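PDB 4PXE: ureidoglycolate hydrolase from Arabidopsis thaliana, which hydrolyses (S)-ureidoglycolate to glyoxylate, ammonium and carbon dioxide as a manganese-dependent homodimer of the peptidase M20 family, a late step in purine breakdown. Local coordinates for residues R150-G154 and F382-I386; E210-E216 and P395-S401; G242-V248 and I293-S298; V280-L286 and H301-R307. The contacts are given in a common frame with arbitrary orientation. Residues are numbered along the deposited sequence.

Interaction 1. Residues R150-G154 and F382-I386; sequences RLLAG and FMARI
The C-terminal turn of helix 147-152 packs on residues 382-386, at helix 379-383. The first helix closes in a Schellman motif: Gly154, at positive phi (88°), bonds through N to Leu151 O at 2.9 Å. In 382-386, Arg385 N bonds Phe382 O at 3.0 Å and Ile386 N bonds Met383 O at 2.9 Å. Arg150 faces Phe382 (CA-CA 5.8 Å) and Ala153 faces Ile386 (5.9 Å). The small bump is Ala153, whose CB sits in a hollow lined by Phe382 O (3.5 Å), Ile386 CG1 (4.0 Å) and Phe382 CB (4.3 Å). Ile386 CD1 reaches Leu152 O at 3.7 Å, and Leu152 CD1 meets Met383 SD at 4.3 Å. Arg150, chi1 m and then extended, lays CG over the Phe382 ring face, a CH-pi contact 3.7 Å from the centroid and 4° off the normal, while NH1 comes 3.3 Å from Phe382 CZ; its guanidinium also meets Ser145 O and Asp345 (salt bridge). The Phe382 side chain is about 6 Å from that of substrate-binding Tyr377, bordering the active site. With no direct hydrogen bond between the segments, the contact depends on packing, CH-pi contact and water 1 (Ala153 O 3.1 Å, Arg385 NH1 3.0 Å).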
loop_
_atom_site.group_PDB
_atom_site.type_symbol
_atom_site.label_atom_id
_atom_site.label_comp_id
_atom_site.label_asym_id
_atom_site.label_seq_id
_atom_site.Cartn_x
_atom_site.Cartn_y
_atom_site.Cartn_z
ATOM N N ARG A 150 -6.283 -27.376 -5.042
ATOM C CA ARG A 150 -5.246 -27.616 -6.049
ATOM C C ARG A 150 -4.324 -28.737 -5.583
ATOM O O ARG A 150 -3.859 -29.547 -6.394
ATOM C CB ARG A 150 -4.420 -26.360 -6.318
ATOM C CG ARG A 150 -5.114 -25.275 -7.129
ATOM C CD ARG A 150 -4.157 -24.077 -7.248
ATOM N NE ARG A 150 -4.763 -22.878 -7.826
ATOM C CZ ARG A 150 -4.838 -22.631 -9.127
ATOM N NH1 ARG A 150 -4.358 -23.512 -10.010
ATOM N NH2 ARG A 150 -5.394 -21.503 -9.553
ATOM N N LEU A 151 -4.060 -28.781 -4.279
ATOM C CA LEU A 151 -3.268 -29.869 -3.701
ATOM C C LEU A 151 -4.027 -31.187 -3.671
ATOM O O LEU A 151 -3.471 -32.230 -4.009
ATOM C CB LEU A 151 -2.769 -29.514 -2.301
ATOM C CG LEU A 151 -1.635 -28.489 -2.237
ATOM C CD1 LEU A 151 -1.342 -28.114 -0.798
ATOM C CD2 LEU A 151 -0.371 -29.011 -2.922
ATOM N N LEU A 152 -5.294 -31.161 -3.272
ATOM C CA LEU A 152 -6.085 -32.390 -3.297
ATOM C C LEU A 152 -6.113 -32.971 -4.709
ATOM O O LEU A 152 -6.085 -34.193 -4.884
ATOM C CB LEU A 152 -7.510 -32.142 -2.787
ATOM C CG LEU A 152 -7.600 -31.734 -1.315
ATOM C CD1 LEU A 152 -8.998 -31.237 -0.981
ATOM C CD2 LEU A 152 -7.237 -32.894 -0.414
ATOM N N ALA A 153 -6.139 -32.100 -5.711
ATOM C CA ALA A 153 -6.159 -32.523 -7.105
ATOM C C ALA A 153 -4.781 -32.891 -7.675
ATOM O O ALA A 153 -4.655 -33.150 -8.871
ATOM C CB ALA A 153 -6.842 -31.468 -7.973
ATOM N N GLY A 154 -3.755 -32.888 -6.829
ATOM C CA GLY A 154 -2.470 -33.466 -7.188
ATOM C C GLY A 154 -1.446 -32.585 -7.889
ATOM O O GLY A 154 -0.621 -33.092 -8.654
ATOM N N PHE A 382 -11.298 -27.400 -9.162
ATOM C CA PHE A 382 -10.202 -28.363 -9.037
ATOM C C PHE A 382 -10.651 -29.746 -8.574
ATOM O O PHE A 382 -10.069 -30.767 -8.975
ATOM C CB PHE A 382 -9.085 -27.772 -8.184
ATOM C CG PHE A 382 -8.511 -26.537 -8.798
ATOM C CD1 PHE A 382 -7.588 -26.641 -9.829
ATOM C CD2 PHE A 382 -8.972 -25.281 -8.438
ATOM C CE1 PHE A 382 -7.099 -25.513 -10.450
ATOM C CE2 PHE A 382 -8.492 -24.149 -9.060
ATOM C CZ PHE A 382 -7.555 -24.260 -10.064
ATOM N N MET A 383 -11.706 -29.793 -7.762
ATOM C CA MET A 383 -12.303 -31.072 -7.384
ATOM C C MET A 383 -12.787 -31.834 -8.612
ATOM O O MET A 383 -12.803 -33.066 -8.609
ATOM C CB MET A 383 -13.450 -30.869 -6.378
ATOM C CG MET A 383 -12.994 -30.393 -5.004
ATOM S SD MET A 383 -11.750 -31.461 -4.227
ATOM C CE MET A 383 -12.758 -32.875 -3.780
ATOM N N ALA A 384 -13.168 -31.103 -9.656
ATOM C CA ALA A 384 -13.608 -31.696 -10.922
ATOM C C ALA A 384 -12.529 -32.563 -11.572
ATOM O O ALA A 384 -12.828 -33.419 -12.410
ATOM C CB ALA A 384 -14.063 -30.615 -11.892
ATOM N N ARG A 385 -11.275 -32.335 -11.193
ATOM C CA ARG A 385 -10.175 -33.138 -11.718
ATOM C C ARG A 385 -10.069 -34.502 -11.029
ATOM O O ARG A 385 -9.399 -35.410 -11.534
ATOM C CB ARG A 385 -8.859 -32.365 -11.579
ATOM C CG ARG A 385 -8.872 -31.033 -12.283
ATOM C CD ARG A 385 -7.530 -30.344 -12.165
ATOM N NE ARG A 385 -7.548 -29.054 -12.832
ATOM C CZ ARG A 385 -6.456 -28.337 -13.078
ATOM N NH1 ARG A 385 -5.269 -28.798 -12.701
ATOM N NH2 ARG A 385 -6.553 -27.174 -13.702
ATOM N N ILE A 386 -10.740 -34.638 -9.885
ATOM C CA ILE A 386 -10.648 -35.803 -9.004
ATOM C C ILE A 386 -11.925 -36.636 -9.063
ATOM O O ILE A 386 -11.896 -37.863 -8.932
ATOM C CB ILE A 386 -10.436 -35.358 -7.528
ATOM C CG1 ILE A 386 -9.060 -34.733 -7.350
ATOM C CG2 ILE A 386 -10.586 -36.534 -6.560
ATOM C CD1 ILE A 386 -7.934 -35.654 -7.797
HETATM O O HOH W 1 -4.148 -30.856 -10.901
#

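Interaction 2. Residues E210-E216 and P395-S401; sequences EQGPILE and PCYKGYS
Two loops of the metal-bearing domain of this M20 hydrolase lie side by side: the one leading from strand 201-209 into helix 214-218, and the turn after the neighbouring parallel strand 389-394. Gly212 and Gly399 are in contact (CA-CA 3.6 Å), while Leu215 faces Pro395 (5.3 Å). Gln211, Lys398 and Gly399 have positive phi, Gly212 is extended, and a CB on Gly399 would strike Gly212 C and Pro213 N. In packing, Gly399 CA rests 3.2 Å from Gly212 O in a CA-H...O contact, Cys396 SG (chi1 p) lies 3.4 Å from Gln211 N, and Leu215 CB meets Pro395 CG at 3.9 Å. By hydrogen bonds, extended Glu216 (chi1 t, chi2 t) takes Lys398 N on OE1 at 2.8 Å, and within 210-216 Glu210 accepts the helix-start amides Leu215 N on OE1 and Ile214 N on OE2, both 2.9 Å. Water 2 joins Glu210 OE1 (2.8 Å), Glu216 N (3.1 Å) and Cys396 N (3.2 Å); water 3 joins Gln211 O (2.8 Å) and Gly399 O (2.6 Å). Substrate-binding Gln211 packs on metal ligand Asp103 and on His244 of the second subunit; its NE2 donates to Ser401 OG, also bonded to Glu406, at 2.8 Å.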
loop_
_atom_site.group_PDB
_atom_site.type_symbol
_atom_site.label_atom_id
_atom_site.label_comp_id
_atom_site.label_asym_id
_atom_site.label_seq_id
_atom_site.Cartn_x
_atom_site.Cartn_y
_atom_site.Cartn_z
ATOM N N GLU A 210 -24.820 -17.329 -5.545
ATOM C CA GLU A 210 -24.593 -17.137 -6.972
ATOM C C GLU A 210 -23.463 -16.152 -7.291
ATOM O O GLU A 210 -22.730 -16.347 -8.264
ATOM C CB GLU A 210 -25.873 -16.633 -7.649
ATOM C CG GLU A 210 -25.701 -16.414 -9.152
ATOM C CD GLU A 210 -26.835 -15.643 -9.784
ATOM O OE1 GLU A 210 -27.970 -15.741 -9.273
ATOM O OE2 GLU A 210 -26.596 -14.946 -10.800
ATOM N N GLN A 211 -23.336 -15.090 -6.488
ATOM C CA GLN A 211 -22.419 -13.982 -6.791
ATOM C C GLN A 211 -22.780 -13.320 -8.119
ATOM O O GLN A 211 -21.915 -12.806 -8.840
ATOM C CB GLN A 211 -20.953 -14.438 -6.745
ATOM C CG GLN A 211 -20.624 -15.117 -5.433
ATOM C CD GLN A 211 -19.193 -15.585 -5.337
ATOM O OE1 GLN A 211 -18.802 -16.558 -5.983
ATOM N NE2 GLN A 211 -18.410 -14.934 -4.484
ATOM N N GLY A 212 -24.076 -13.324 -8.421
ATOM C CA GLY A 212 -24.630 -12.619 -9.567
ATOM C C GLY A 212 -26.106 -12.403 -9.284
ATOM O O GLY A 212 -26.629 -12.925 -8.297
ATOM N N PRO A 213 -26.783 -11.633 -10.138
ATOM C CA PRO A 213 -28.163 -11.221 -9.874
ATOM C C PRO A 213 -29.201 -12.065 -10.613
ATOM O O PRO A 213 -30.379 -11.751 -10.500
ATOM C CB PRO A 213 -28.187 -9.803 -10.437
ATOM C CG PRO A 213 -27.302 -9.916 -11.650
ATOM C CD PRO A 213 -26.183 -10.867 -11.247
ATOM N N ILE A 214 -28.784 -13.095 -11.339
ATOM C CA ILE A 214 -29.688 -13.795 -12.251
ATOM C C ILE A 214 -30.851 -14.500 -11.554
ATOM O O ILE A 214 -32.011 -14.305 -11.934
ATOM C CB ILE A 214 -28.929 -14.782 -13.162
ATOM C CG1 ILE A 214 -27.908 -14.037 -14.027
ATOM C CG2 ILE A 214 -29.918 -15.582 -14.016
ATOM C CD1 ILE A 214 -28.520 -13.100 -15.032
ATOM N N LEU A 215 -30.565 -15.293 -10.527
ATOM C CA LEU A 215 -31.636 -16.013 -9.845
ATOM C C LEU A 215 -32.597 -15.029 -9.201
ATOM O O LEU A 215 -33.817 -15.192 -9.293
ATOM C CB LEU A 215 -31.075 -16.980 -8.799
ATOM C CG LEU A 215 -30.240 -18.144 -9.329
ATOM C CD1 LEU A 215 -29.575 -18.860 -8.171
ATOM C CD2 LEU A 215 -31.095 -19.124 -10.146
ATOM N N GLU A 216 -32.060 -13.997 -8.564
ATOM C CA GLU A 216 -32.918 -12.994 -7.958
ATOM C C GLU A 216 -33.787 -12.293 -9.007
ATOM O O GLU A 216 -35.003 -12.157 -8.828
ATOM C CB GLU A 216 -32.074 -11.979 -7.189
ATOM C CG GLU A 216 -32.906 -10.921 -6.497
ATOM C CD GLU A 216 -32.078 -9.996 -5.658
ATOM O OE1 GLU A 216 -31.387 -9.136 -6.231
ATOM O OE2 GLU A 216 -32.139 -10.148 -4.419
ATOM N N PRO A 395 -29.775 -17.665 -4.605
ATOM C CA PRO A 395 -29.773 -16.237 -4.935
ATOM C C PRO A 395 -29.000 -15.407 -3.929
ATOM O O PRO A 395 -28.814 -15.819 -2.782
ATOM C CB PRO A 395 -31.255 -15.856 -4.860
ATOM C CG PRO A 395 -31.996 -17.158 -5.011
ATOM C CD PRO A 395 -31.135 -18.178 -4.346
ATOM N N CYS A 396 -28.532 -14.251 -4.378
ATOM C CA CYS A 396 -28.002 -13.277 -3.444
ATOM C C CYS A 396 -28.409 -11.890 -3.897
ATOM O O CYS A 396 -28.626 -11.646 -5.086
ATOM C CB CYS A 396 -26.482 -13.423 -3.244
ATOM S SG CYS A 396 -25.479 -13.136 -4.712
ATOM N N TYR A 397 -28.525 -11.002 -2.918
ATOM C CA TYR A 397 -29.071 -9.676 -3.103
ATOM C C TYR A 397 -28.255 -8.883 -4.112
ATOM O O TYR A 397 -27.067 -8.615 -3.893
ATOM C CB TYR A 397 -29.087 -8.962 -1.753
ATOM C CG TYR A 397 -29.715 -7.595 -1.797
ATOM C CD1 TYR A 397 -30.981 -7.410 -2.339
ATOM C CD2 TYR A 397 -29.061 -6.493 -1.273
ATOM C CE1 TYR A 397 -31.565 -6.149 -2.383
ATOM C CE2 TYR A 397 -29.643 -5.232 -1.308
ATOM C CZ TYR A 397 -30.899 -5.078 -1.852
ATOM O OH TYR A 397 -31.481 -3.828 -1.904
ATOM N N LYS A 398 -28.902 -8.517 -5.217
ATOM C CA LYS A 398 -28.289 -7.716 -6.289
ATOM C C LYS A 398 -26.999 -8.301 -6.866
ATOM O O LYS A 398 -26.255 -7.622 -7.578
ATOM C CB LYS A 398 -28.115 -6.259 -5.848
ATOM C CG LYS A 398 -29.465 -5.651 -5.475
ATOM C CD LYS A 398 -29.425 -4.174 -5.208
ATOM C CE LYS A 398 -30.848 -3.648 -5.049
ATOM N NZ LYS A 398 -31.681 -3.961 -6.236
ATOM N N GLY A 399 -26.756 -9.575 -6.574
ATOM C CA GLY A 399 -25.529 -10.222 -6.993
ATOM C C GLY A 399 -24.282 -9.812 -6.237
ATOM O O GLY A 399 -23.199 -10.293 -6.564
ATOM N N TYR A 400 -24.421 -8.957 -5.227
ATOM C CA TYR A 400 -23.249 -8.385 -4.562
ATOM C C TYR A 400 -22.389 -9.470 -3.927
ATOM O O TYR A 400 -22.901 -10.370 -3.259
ATOM C CB TYR A 400 -23.673 -7.456 -3.425
ATOM C CG TYR A 400 -24.448 -6.210 -3.774
ATOM C CD1 TYR A 400 -24.199 -5.487 -4.933
ATOM C CD2 TYR A 400 -25.431 -5.748 -2.908
ATOM C CE1 TYR A 400 -24.914 -4.314 -5.211
ATOM C CE2 TYR A 400 -26.142 -4.594 -3.175
ATOM C CZ TYR A 400 -25.882 -3.886 -4.322
ATOM O OH TYR A 400 -26.614 -2.738 -4.577
ATOM N N SER A 401 -21.076 -9.361 -4.105
ATOM C CA SER A 401 -20.152 -10.241 -3.412
ATOM C C SER A 401 -18.787 -9.563 -3.294
ATOM O O SER A 401 -18.517 -8.570 -3.978
ATOM C CB SER A 401 -20.066 -11.598 -4.119
ATOM O OG SER A 401 -19.439 -12.563 -3.294
HETATM O O HOH W 2 -29.181 -13.985 -7.476
HETATM O O HOH W 3 -20.926 -10.393 -7.843
#

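Interaction 3. Residues G242-V248 and I293-S298; sequences GGHAGAV and INSIPS. With GLV (glyoxylic acid), chain H.
Along 293-298, Asn294 lies nearest Ala245 (CA-CA 4.8 Å): its O accepts Ala245 N at 3.1 Å and His402 ND1 of the second subunit. Its side chain (chi1 p) sends ND2 to glyoxylate O2 at 2.9 Å and to Glu138 of the second subunit. Ser295 forms an antiparallel non-hydrogen-bonded pair with His244 (CA-CA 5.2 Å), and water 5 joins its OG (2.7 Å), Gly243 N (2.8 Å) and Ile296 O (2.6 Å). Ile296 N bonds Gly243 O at 2.9 Å; its side chain (chi1 m, chi2 t) puts CD1 3.8 Å from Val248 CB. Water 4 joins Pro297 O (2.8 Å) and Gly242 N (2.9 Å). Ser298 CB lies 3.8 Å from Gly242 CA, where a side chain would clash. His244 (chi1 t) accepts Gly246 N on ND1 at 3.0 Å, and its CE1 lies 3.3 Å from glyoxylate O3. This bridge in the dimerization region presents two substrate-binding residues, His244 and Asn294, to the partner, so the substrate site is completed by both subunits.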
loop_
_atom_site.group_PDB
_atom_site.type_symbol
_atom_site.label_atom_id
_atom_site.label_comp_id
_atom_site.label_asym_id
_atom_site.label_seq_id
_atom_site.Cartn_x
_atom_site.Cartn_y
_atom_site.Cartn_z
ATOM N N GLY A 242 13.679 6.274 -9.782
ATOM C CA GLY A 242 13.155 7.009 -8.642
ATOM C C GLY A 242 13.925 8.297 -8.398
ATOM O O GLY A 242 14.602 8.819 -9.282
ATOM N N GLY A 243 13.803 8.819 -7.187
ATOM C CA GLY A 243 14.467 10.064 -6.857
ATOM C C GLY A 243 13.516 11.150 -6.409
ATOM O O GLY A 243 12.364 10.901 -6.058
ATOM N N HIS A 244 14.010 12.374 -6.441
ATOM C CA HIS A 244 13.352 13.483 -5.785
ATOM C C HIS A 244 12.226 14.091 -6.627
ATOM O O HIS A 244 12.467 14.578 -7.741
ATOM C CB HIS A 244 14.420 14.529 -5.472
ATOM C CG HIS A 244 14.001 15.525 -4.444
ATOM N ND1 HIS A 244 13.020 16.464 -4.674
ATOM C CD2 HIS A 244 14.440 15.736 -3.181
ATOM C CE1 HIS A 244 12.869 17.213 -3.594
ATOM N NE2 HIS A 244 13.717 16.788 -2.673
ATOM N N ALA A 245 11.006 14.096 -6.080
ATOM C CA ALA A 245 9.845 14.576 -6.834
ATOM C C ALA A 245 9.939 16.045 -7.227
ATOM O O ALA A 245 9.358 16.459 -8.238
ATOM C CB ALA A 245 8.559 14.328 -6.047
ATOM N N GLY A 246 10.665 16.838 -6.437
ATOM C CA GLY A 246 10.785 18.258 -6.706
ATOM C C GLY A 246 11.911 18.597 -7.663
ATOM O O GLY A 246 11.845 19.582 -8.394
ATOM N N ALA A 247 12.943 17.762 -7.685
ATOM C CA ALA A 247 14.179 18.134 -8.364
ATOM C C ALA A 247 14.457 17.414 -9.681
ATOM O O ALA A 247 15.166 17.946 -10.540
ATOM C CB ALA A 247 15.358 17.980 -7.412
ATOM N N VAL A 248 13.934 16.206 -9.853
ATOM C CA VAL A 248 14.153 15.505 -11.116
ATOM C C VAL A 248 13.190 16.043 -12.170
ATOM O O VAL A 248 11.969 15.903 -12.045
ATOM C CB VAL A 248 13.976 13.985 -10.975
ATOM C CG1 VAL A 248 14.249 13.310 -12.315
ATOM C CG2 VAL A 248 14.899 13.438 -9.881
ATOM N N ILE A 293 5.025 10.908 -0.818
ATOM C CA ILE A 293 4.450 11.934 -1.682
ATOM C C ILE A 293 5.524 12.649 -2.513
ATOM O O ILE A 293 5.270 13.039 -3.654
ATOM C CB ILE A 293 3.602 12.948 -0.881
ATOM C CG1 ILE A 293 2.760 13.810 -1.825
ATOM C CG2 ILE A 293 4.484 13.796 0.044
ATOM C CD1 ILE A 293 1.798 14.730 -1.092
ATOM N N ASN A 294 6.726 12.768 -1.949
ATOM C CA ASN A 294 7.809 13.517 -2.583
ATOM C C ASN A 294 8.951 12.637 -3.108
ATOM O O ASN A 294 10.089 13.099 -3.286
ATOM C CB ASN A 294 8.315 14.646 -1.666
ATOM C CG ASN A 294 8.686 14.173 -0.256
ATOM O OD1 ASN A 294 8.340 13.076 0.177
ATOM N ND2 ASN A 294 9.391 15.039 0.475
ATOM N N SER A 295 8.619 11.380 -3.391
ATOM C CA SER A 295 9.561 10.410 -3.933
ATOM C C SER A 295 8.961 9.782 -5.195
ATOM O O SER A 295 7.872 9.216 -5.149
ATOM C CB SER A 295 9.846 9.344 -2.878
ATOM O OG SER A 295 10.943 8.534 -3.253
ATOM N N ILE A 296 9.651 9.892 -6.326
ATOM C CA ILE A 296 9.121 9.346 -7.578
ATOM C C ILE A 296 9.168 7.831 -7.487
ATOM O O ILE A 296 10.204 7.277 -7.147
ATOM C CB ILE A 296 9.959 9.779 -8.789
ATOM C CG1 ILE A 296 10.059 11.302 -8.879
ATOM C CG2 ILE A 296 9.361 9.213 -10.080
ATOM C CD1 ILE A 296 11.127 11.781 -9.877
ATOM N N PRO A 297 8.047 7.152 -7.781
ATOM C CA PRO A 297 8.075 5.692 -7.619
ATOM C C PRO A 297 9.175 5.019 -8.442
ATOM O O PRO A 297 9.252 5.237 -9.653
ATOM C CB PRO A 297 6.692 5.255 -8.122
ATOM C CG PRO A 297 5.812 6.441 -7.877
ATOM C CD PRO A 297 6.702 7.656 -8.117
ATOM N N SER A 298 9.996 4.209 -7.773
ATOM C CA SER A 298 11.061 3.451 -8.433
ATOM C C SER A 298 10.649 2.005 -8.685
ATOM O O SER A 298 11.304 1.293 -9.433
ATOM C CB SER A 298 12.366 3.480 -7.623
ATOM O OG SER A 298 12.171 3.020 -6.300
HETATM C C1 GLV H . 11.543 18.009 0.806
HETATM O O1 GLV H . 12.417 19.007 1.243
HETATM C C2 GLV H . 11.148 18.145 -0.628
HETATM O O2 GLV H . 10.405 17.262 -1.135
HETATM O O3 GLV H . 11.547 19.135 -1.308
HETATM O O HOH W 4 11.274 6.037 -11.372
HETATM O O HOH W 5 12.158 7.442 -5.381
#

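Interaction 4. Residues V280-L286 and H301-R307; sequences VGTVGIL and HLEIDTR. With GLV (glyoxylic acid), chain E.
Residues 280-286 and 301-307 are parts of the arms (strands 280-289 and 295-308) of a beta hairpin in the dimerization region, segment axes 4.6 Å apart at 166°. Val280 and Arg307 exchange N-to-O bonds (both 3.0 Å), and Val280 O accepts Thr306 OG1 at 2.8 Å. Thr282 N to Asp305 O (2.8 Å) and Asp305 N to Thr282 O (2.9 Å) follow. Gly284 (-90/-19) and Ile285 form a beta bulge opposite Glu303: Glu303 N to Ile285 O is 3.0 Å, Gly284 N to Glu303 O a weak 3.5 Å. Water 7 lies 2.6 Å from both Gly284 N and Glu303 O; Ile285 N has no partner. Val283, Leu286, Leu302 and Ile304 line one face, against helix 256-272; Thr282, Glu303, Asp305 and Arg307 the other. His301 NE2 bonds Glu303 OE2 (2.7 Å), Thr282 OG1 takes Arg253 of the second subunit, and Arg307 NE meets Asp305 OD1 (2.9 Å salt bridge). Arg307 gives NH1 to glyoxylate O2 (2.8 Å) and NH2 to O3 (2.7 Å), consistent with carboxylate recognition.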
loop_
_atom_site.group_PDB
_atom_site.type_symbol
_atom_site.label_atom_id
_atom_site.label_comp_id
_atom_site.label_asym_id
_atom_site.label_seq_id
_atom_site.Cartn_x
_atom_site.Cartn_y
_atom_site.Cartn_z
ATOM N N VAL A 280 -13.756 -10.665 -18.483
ATOM C CA VAL A 280 -13.480 -9.679 -17.437
ATOM C C VAL A 280 -11.983 -9.561 -17.158
ATOM O O VAL A 280 -11.220 -10.508 -17.365
ATOM C CB VAL A 280 -14.224 -10.003 -16.107
ATOM C CG1 VAL A 280 -15.739 -9.893 -16.290
ATOM C CG2 VAL A 280 -13.848 -11.372 -15.597
ATOM N N GLY A 281 -11.569 -8.392 -16.680
ATOM C CA GLY A 281 -10.199 -8.211 -16.236
ATOM C C GLY A 281 -10.146 -7.056 -15.261
ATOM O O GLY A 281 -10.899 -6.099 -15.391
ATOM N N THR A 282 -9.265 -7.164 -14.273
ATOM C CA THR A 282 -9.251 -6.221 -13.158
ATOM C C THR A 282 -7.829 -6.052 -12.651
ATOM O O THR A 282 -7.057 -7.012 -12.592
ATOM C CB THR A 282 -10.104 -6.773 -11.987
ATOM O OG1 THR A 282 -11.370 -7.236 -12.478
ATOM C CG2 THR A 282 -10.343 -5.725 -10.910
ATOM N N VAL A 283 -7.489 -4.828 -12.267
ATOM C CA VAL A 283 -6.308 -4.593 -11.454
ATOM C C VAL A 283 -6.774 -4.244 -10.040
ATOM O O VAL A 283 -7.156 -3.112 -9.763
ATOM C CB VAL A 283 -5.449 -3.462 -12.040
ATOM C CG1 VAL A 283 -4.236 -3.192 -11.147
ATOM C CG2 VAL A 283 -5.018 -3.815 -13.474
ATOM N N GLY A 284 -6.758 -5.240 -9.156
ATOM C CA GLY A 284 -7.212 -5.043 -7.789
ATOM C C GLY A 284 -6.103 -4.601 -6.854
ATOM O O GLY A 284 -6.371 -4.069 -5.782
ATOM N N ILE A 285 -4.859 -4.836 -7.263
ATOM C CA ILE A 285 -3.697 -4.435 -6.479
ATOM C C ILE A 285 -2.751 -3.610 -7.348
ATOM O O ILE A 285 -2.395 -4.019 -8.457
ATOM C CB ILE A 285 -2.961 -5.661 -5.902
ATOM C CG1 ILE A 285 -3.792 -6.296 -4.784
ATOM C CG2 ILE A 285 -1.555 -5.278 -5.407
ATOM C CD1 ILE A 285 -3.255 -7.633 -4.299
ATOM N N LEU A 286 -2.377 -2.436 -6.846
ATOM C CA LEU A 286 -1.406 -1.578 -7.520
ATOM C C LEU A 286 -0.666 -0.873 -6.397
ATOM O O LEU A 286 -1.245 -0.018 -5.720
ATOM C CB LEU A 286 -2.105 -0.573 -8.450
ATOM C CG LEU A 286 -1.249 0.125 -9.520
ATOM C CD1 LEU A 286 -2.107 0.931 -10.496
ATOM C CD2 LEU A 286 -0.193 1.039 -8.895
ATOM N N HIS A 301 3.999 -2.442 -8.552
ATOM C CA HIS A 301 3.625 -3.843 -8.440
ATOM C C HIS A 301 2.135 -3.923 -8.711
ATOM O O HIS A 301 1.343 -3.301 -7.993
ATOM C CB HIS A 301 3.942 -4.324 -7.012
ATOM C CG HIS A 301 3.439 -5.700 -6.694
ATOM N ND1 HIS A 301 4.225 -6.828 -6.804
ATOM C CD2 HIS A 301 2.236 -6.122 -6.239
ATOM C CE1 HIS A 301 3.518 -7.890 -6.449
ATOM N NE2 HIS A 301 2.309 -7.488 -6.101
ATOM N N LEU A 302 1.758 -4.663 -9.754
ATOM C CA LEU A 302 0.348 -4.869 -10.097
ATOM C C LEU A 302 0.002 -6.331 -9.987
ATOM O O LEU A 302 0.811 -7.196 -10.325
ATOM C CB LEU A 302 0.051 -4.479 -11.543
ATOM C CG LEU A 302 0.369 -3.082 -12.035
ATOM C CD1 LEU A 302 1.805 -3.065 -12.533
ATOM C CD2 LEU A 302 -0.610 -2.659 -13.128
ATOM N N GLU A 303 -1.216 -6.614 -9.542
ATOM C CA GLU A 303 -1.742 -7.968 -9.623
ATOM C C GLU A 303 -3.048 -7.898 -10.392
ATOM O O GLU A 303 -3.945 -7.110 -10.063
ATOM C CB GLU A 303 -1.904 -8.590 -8.234
ATOM C CG GLU A 303 -0.605 -8.536 -7.463
ATOM C CD GLU A 303 -0.611 -9.340 -6.182
ATOM O OE1 GLU A 303 -1.446 -10.259 -6.035
ATOM O OE2 GLU A 303 0.237 -9.052 -5.315
ATOM N N ILE A 304 -3.125 -8.720 -11.435
ATOM C CA ILE A 304 -4.156 -8.629 -12.452
ATOM C C ILE A 304 -4.939 -9.929 -12.501
ATOM O O ILE A 304 -4.349 -11.005 -12.530
ATOM C CB ILE A 304 -3.514 -8.389 -13.831
ATOM C CG1 ILE A 304 -2.663 -7.108 -13.803
ATOM C CG2 ILE A 304 -4.577 -8.303 -14.918
ATOM C CD1 ILE A 304 -1.787 -6.900 -15.051
ATOM N N ASP A 305 -6.267 -9.817 -12.499
ATOM C CA ASP A 305 -7.168 -10.965 -12.556
ATOM C C ASP A 305 -7.849 -10.890 -13.917
ATOM O O ASP A 305 -8.332 -9.838 -14.306
ATOM C CB ASP A 305 -8.192 -10.837 -11.416
ATOM C CG ASP A 305 -9.240 -11.929 -11.429
ATOM O OD1 ASP A 305 -10.120 -11.913 -12.314
ATOM O OD2 ASP A 305 -9.199 -12.780 -10.528
ATOM N N THR A 306 -7.880 -11.993 -14.662
ATOM C CA THR A 306 -8.634 -11.984 -15.918
ATOM C C THR A 306 -9.247 -13.350 -16.190
ATOM O O THR A 306 -8.644 -14.382 -15.888
ATOM C CB THR A 306 -7.800 -11.453 -17.122
ATOM O OG1 THR A 306 -8.653 -11.232 -18.257
ATOM C CG2 THR A 306 -6.661 -12.390 -17.486
ATOM N N ARG A 307 -10.475 -13.342 -16.703
ATOM C CA ARG A 307 -11.232 -14.590 -16.886
ATOM C C ARG A 307 -12.156 -14.508 -18.083
ATOM O O ARG A 307 -12.504 -13.426 -18.547
ATOM C CB ARG A 307 -12.098 -14.922 -15.649
ATOM C CG ARG A 307 -11.501 -14.470 -14.314
ATOM C CD ARG A 307 -12.416 -14.781 -13.156
ATOM N NE ARG A 307 -11.920 -14.097 -11.963
ATOM C CZ ARG A 307 -12.347 -14.345 -10.728
ATOM N NH1 ARG A 307 -13.302 -15.251 -10.518
ATOM N NH2 ARG A 307 -11.845 -13.676 -9.698
HETATM C C1 GLV E . -12.815 -16.359 -5.731
HETATM O O1 GLV E . -13.500 -17.563 -5.693
HETATM C C2 GLV E . -12.972 -15.608 -7.006
HETATM O O2 GLV E . -13.700 -16.102 -7.926
HETATM O O3 GLV E . -12.386 -14.495 -7.154
HETATM O O HOH W 6 -11.375 -9.731 -13.581
HETATM O O HOH W 7 -6.497 -7.673 -9.959
#

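From the N terminus, the chain first passes 150-154 and then 210-216, which wait for partners far downstream. It enters the dimerization region and, at 293-298, closes interaction 3 back onto 242-248. Interaction 4 shuts next, when 301-307 returns along 280-286. These two cross, both using strand 295-308, with interaction 3 toward the far tip, about 26 Å between centres. The chain then comes back: 382-386 closes interaction 1 and 395-401 closes interaction 2, two long loops that also cross and that each enclose interactions 3 and 4. The outer pair ties up the metal-bearing domain; the inner pair builds the dimerization arm, whose tip reaches the other subunit's active site.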